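Local coordinates for UPF0311 protein RPA1785 (PDB 3C5O) that is of unknown function but folds as a beta-barrel of the DUF3237 (UPF0311) family and pairs with a second copy of itself in the crystal, at the interface of chains A and B. Sequence-based numbering; all coordinates share one arbitrary frame. Chains: chain A/B, UPF0311 protein RPA1785.

Contact 1 and contact 2 belong to one two-fold symmetric interface between chains A and B, their C-alpha centres about 15 Å apart. Strand 146-154 of chain B runs through both: B:Asp150 and B:His152 serve contact 2, and B:Val154, at the strand's end, serves contact 1 together with B:Leu155, the last residue modelled. The segment before strand 9-19 is shared in another way, since residue 7 is used by chain B in contact 1 and by chain A in contact 2. Each chain thus lays its N-terminal segment against its partner, a reciprocal exchange that suggests a dimer within the four-copy deposited assembly, although the structure alone does not establish the oligomer in solution.

Contact 1: the interface of chains A and B. Residues chain A 114, 116-117, 137, 139; chain B 7, 135, 154-155.
B:Leu7 brings both methyl branches against chain A, CD2 reaching CG1 of A:Val137 at 3.9 Å and CD1 meeting the CB of A:Ser139, in the two-fold interface between beta-barrels of the DUF3237 family. The side chain of B:Leu7 lies roughly perpendicular to that of A:Val137. B:Val154 points its CG1, anti to its backbone N (chi1 178°), into the same cluster, 4.0 Å from CG1 of A:Val137; the two valine side chains run antiparallel, side by side. That CG1 also packs against the CG and CD methylenes of A:Arg116, whose chain bends at chi2. Beside them, CD1 of B:Leu135 lies against the carbonyl oxygen of A:Arg116 and CD2 against that of A:Thr117.

At the polar rim the phenol OH of A:Tyr114 joins two backbone groups of chain B. It accepts a nearly straight bond from B:Leu135 N (2.9 Å, 173° at H) and donates to B:Val154 O at 2.7 Å, approaching from above the carbonyl plane. CG of A:Arg116, in the same chain, lies over one face of this ring near its rim. A phenylalanine in place of A:Tyr114 would lack the hydroxyl and would probably leave B:Leu135 N and B:Val154 O without this shared partner, weakening the polar link beside the apolar cluster. Farther out, A:Arg116 NH2 donates to B:Leu155 O at 2.9 Å, with a bent angle of 147° at H, while A:Ser139 OG sits over one guanidinium face toward its rim.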
loop_
_atom_site.group_PDB
_atom_site.type_symbol
_atom_site.label_atom_id
_atom_site.label_comp_id
_atom_site.label_asym_id
_atom_site.label_seq_id
_atom_site.Cartn_x
_atom_site.Cartn_y
_atom_site.Cartn_z
ATOM N N TYR A 114 23.014 -3.701 8.383
ATOM C CA TYR A 114 22.378 -3.580 7.088
ATOM C C TYR A 114 21.140 -2.667 7.167
ATOM O O TYR A 114 20.163 -3.003 7.811
ATOM C CB TYR A 114 22.023 -4.949 6.534
ATOM C CG TYR A 114 21.507 -4.859 5.120
ATOM C CD1 TYR A 114 22.363 -4.991 4.032
ATOM C CD2 TYR A 114 20.152 -4.656 4.881
ATOM C CE1 TYR A 114 21.875 -4.908 2.725
ATOM C CE2 TYR A 114 19.663 -4.563 3.595
ATOM C CZ TYR A 114 20.515 -4.690 2.530
ATOM O OH TYR A 114 19.970 -4.607 1.289
ATOM N N ARG A 116 19.095 -0.298 4.470
ATOM C CA ARG A 116 18.923 0.151 3.102
ATOM C C ARG A 116 17.439 0.325 2.876
ATOM O O ARG A 116 16.628 -0.381 3.466
ATOM C CB ARG A 116 19.539 -0.823 2.070
ATOM C CG ARG A 116 20.972 -1.324 2.366
ATOM C CD ARG A 116 22.120 -0.352 2.035
ATOM N NE ARG A 116 23.412 -0.970 2.386
ATOM C CZ ARG A 116 24.014 -0.896 3.574
ATOM N NH1 ARG A 116 23.484 -0.212 4.568
ATOM N NH2 ARG A 116 25.174 -1.488 3.767
ATOM N N THR A 117 17.097 1.312 2.056
ATOM C CA THR A 117 15.720 1.752 1.873
ATOM C C THR A 117 15.473 2.092 0.410
ATOM O O THR A 117 16.401 2.196 -0.388
ATOM C CB THR A 117 15.394 2.994 2.749
ATOM O OG1 THR A 117 15.976 4.155 2.157
ATOM C CG2 THR A 117 15.945 2.859 4.189
ATOM N N VAL A 137 17.714 4.276 -4.254
ATOM C CA VAL A 137 18.010 3.391 -3.140
ATOM C C VAL A 137 18.683 4.259 -2.083
ATOM O O VAL A 137 19.544 5.079 -2.415
ATOM C CB VAL A 137 18.999 2.286 -3.552
ATOM C CG1 VAL A 137 19.330 1.401 -2.370
ATOM C CG2 VAL A 137 18.452 1.433 -4.677
ATOM N N SER A 139 21.004 4.315 1.552
ATOM C CA SER A 139 21.862 3.603 2.490
ATOM C C SER A 139 21.909 4.484 3.716
ATOM O O SER A 139 22.346 5.633 3.637
ATOM C CB SER A 139 23.268 3.402 1.921
ATOM O OG SER A 139 24.070 2.615 2.776
ATOM N N LEU B 7 27.522 3.053 -2.993
ATOM C CA LEU B 7 26.559 1.947 -2.886
ATOM C C LEU B 7 27.045 0.759 -3.693
ATOM O O LEU B 7 27.432 0.902 -4.847
ATOM C CB LEU B 7 25.164 2.364 -3.366
ATOM C CG LEU B 7 24.021 1.382 -3.043
ATOM C CD1 LEU B 7 23.513 1.561 -1.607
ATOM C CD2 LEU B 7 22.886 1.542 -4.064
ATOM N N LEU B 135 17.461 -5.801 0.487
ATOM C CA LEU B 135 16.737 -5.084 -0.539
ATOM C C LEU B 135 17.291 -5.472 -1.913
ATOM O O LEU B 135 18.467 -5.764 -2.044
ATOM C CB LEU B 135 16.995 -3.607 -0.343
ATOM C CG LEU B 135 15.801 -2.688 -0.328
ATOM C CD1 LEU B 135 15.353 -2.663 1.101
ATOM C CD2 LEU B 135 16.308 -1.347 -0.779
ATOM N N VAL B 154 21.097 -5.456 -3.060
ATOM C CA VAL B 154 21.707 -4.265 -2.505
ATOM C C VAL B 154 22.513 -4.656 -1.280
ATOM O O VAL B 154 22.005 -5.273 -0.350
ATOM C CB VAL B 154 20.695 -3.161 -2.181
ATOM C CG1 VAL B 154 21.421 -1.959 -1.558
ATOM C CG2 VAL B 154 19.923 -2.763 -3.439
ATOM N N LEU B 155 23.787 -4.301 -1.315
ATOM C CA LEU B 155 24.721 -4.620 -0.269
ATOM C C LEU B 155 24.908 -3.414 0.649
ATOM O O LEU B 155 25.497 -3.565 1.735
ATOM C CB LEU B 155 26.059 -5.039 -0.902
ATOM C CG LEU B 155 26.455 -6.498 -1.163
ATOM C CD1 LEU B 155 25.316 -7.512 -1.149
ATOM C CD2 LEU B 155 27.294 -6.621 -2.446
#

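Contact 2: the interface of chains A and B. Residues chain A 4-7; chain B 11, 150, 152.
A:Pro5 lays its CD methylene on the face of the B:Tyr11 ring where the N-terminal segment of chain A lies across strands 9-19 and 146-154 of chain B's beta-barrel. This CD stands over the centre of the phenol ring, 3.9 Å from its centroid, in a CH-pi contact, while CG leans toward the CE1 side of that ring. A second CH-pi contact is made by A:Leu7, whose CB lies over the centre of the B:His152 imidazole at 3.8 Å from the centroid. CD1 of B:Tyr11, in the histidine's own chain, touches the other face near its border, so the imidazole has a neighbour on each side.

Van der Waals packing fills in around these rings. A:Pro5 CG lies 3.6 Å from B:Asp150 CG, the carboxylate carbon, and the carboxylate arm meets the proline ring nearly square-on. The proline thus fits into the corner between the phenol face and the carboxylate. A:Thr4 OG1, anti to its backbone N (chi1 -168°), comes alongside B:Tyr11 at 3.6 Å from CD2. A:Pro5 C lies in the imidazole plane at its edge, and B:His152 CE1 is 3.4 Å from A:Pro5 O, a close contact rather than a hydrogen bond.

The polar link runs through water. Water 1 lies 2.6 Å from the backbone carbonyl oxygen A:Thr6 O and 2.7 Å from B:His152 NE2, with an angle of 144° at H on the histidine side. This bridge and the packing on both faces would tend to fix the rotation of the imidazole.

By shape and ring packing, with a water bridging backbone to imidazole, the site holds the N-terminal segment of one chain on the neighbouring barrel and probably helps tie the two copies into a dimer.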
loop_
_atom_site.group_PDB
_atom_site.type_symbol
_atom_site.label_atom_id
_atom_site.label_comp_id
_atom_site.label_asym_id
_atom_site.label_seq_id
_atom_site.Cartn_x
_atom_site.Cartn_y
_atom_site.Cartn_z
ATOM N N THR A 4 27.863 -10.888 -17.364
ATOM C CA THR A 4 26.921 -10.781 -16.212
ATOM C C THR A 4 26.140 -9.460 -16.274
ATOM O O THR A 4 26.702 -8.422 -16.671
ATOM C CB THR A 4 27.654 -10.925 -14.844
ATOM O OG1 THR A 4 26.698 -11.106 -13.793
ATOM C CG2 THR A 4 28.524 -9.698 -14.534
ATOM N N PRO A 5 24.828 -9.499 -15.961
ATOM C CA PRO A 5 24.112 -8.225 -15.892
ATOM C C PRO A 5 24.682 -7.241 -14.861
ATOM O O PRO A 5 25.119 -7.633 -13.764
ATOM C CB PRO A 5 22.691 -8.650 -15.523
ATOM C CG PRO A 5 22.573 -10.034 -16.049
ATOM C CD PRO A 5 23.909 -10.645 -15.802
ATOM N N THR A 6 24.678 -5.967 -15.245
ATOM C CA THR A 6 25.245 -4.887 -14.449
ATOM C C THR A 6 24.179 -3.842 -14.073
ATOM O O THR A 6 23.133 -3.742 -14.712
ATOM C CB THR A 6 26.373 -4.191 -15.230
ATOM O OG1 THR A 6 25.879 -3.809 -16.517
ATOM C CG2 THR A 6 27.583 -5.140 -15.432
ATOM N N LEU A 7 24.469 -3.079 -13.023
ATOM C CA LEU A 7 23.591 -2.039 -12.524
ATOM C C LEU A 7 24.445 -0.847 -12.104
ATOM O O LEU A 7 25.422 -1.005 -11.365
ATOM C CB LEU A 7 22.790 -2.546 -11.314
ATOM C CG LEU A 7 21.715 -1.610 -10.736
ATOM C CD1 LEU A 7 20.459 -1.565 -11.617
ATOM C CD2 LEU A 7 21.335 -2.007 -9.321
ATOM N N TYR B 11 24.599 -8.716 -8.685
ATOM C CA TYR B 11 23.691 -9.541 -9.470
ATOM C C TYR B 11 23.545 -10.912 -8.836
ATOM O O TYR B 11 24.542 -11.581 -8.583
ATOM C CB TYR B 11 24.201 -9.729 -10.897
ATOM C CG TYR B 11 23.374 -10.751 -11.647
ATOM C CD1 TYR B 11 22.112 -10.416 -12.143
ATOM C CD2 TYR B 11 23.828 -12.052 -11.821
ATOM C CE1 TYR B 11 21.341 -11.336 -12.812
ATOM C CE2 TYR B 11 23.054 -12.988 -12.488
ATOM C CZ TYR B 11 21.809 -12.613 -12.979
ATOM O OH TYR B 11 21.029 -13.521 -13.647
ATOM N N ASP B 150 16.546 -8.674 -14.335
ATOM C CA ASP B 150 17.810 -8.985 -13.673
ATOM C C ASP B 150 17.821 -8.453 -12.244
ATOM O O ASP B 150 17.870 -7.233 -12.022
ATOM C CB ASP B 150 18.973 -8.446 -14.483
ATOM C CG ASP B 150 19.077 -9.110 -15.818
ATOM O OD1 ASP B 150 19.024 -10.364 -15.855
ATOM O OD2 ASP B 150 19.201 -8.373 -16.823
ATOM N N HIS B 152 19.269 -7.620 -8.650
ATOM C CA HIS B 152 20.547 -7.278 -8.014
ATOM C C HIS B 152 20.324 -7.083 -6.506
ATOM O O HIS B 152 19.387 -6.402 -6.092
ATOM C CB HIS B 152 21.137 -6.001 -8.632
ATOM C CG HIS B 152 21.393 -6.104 -10.111
ATOM N ND1 HIS B 152 22.639 -6.378 -10.641
ATOM C CD2 HIS B 152 20.555 -5.991 -11.169
ATOM C CE1 HIS B 152 22.556 -6.414 -11.959
ATOM N NE2 HIS B 152 21.301 -6.185 -12.303
HETATM O O HOH W 1 21.238 -5.505 -14.901
#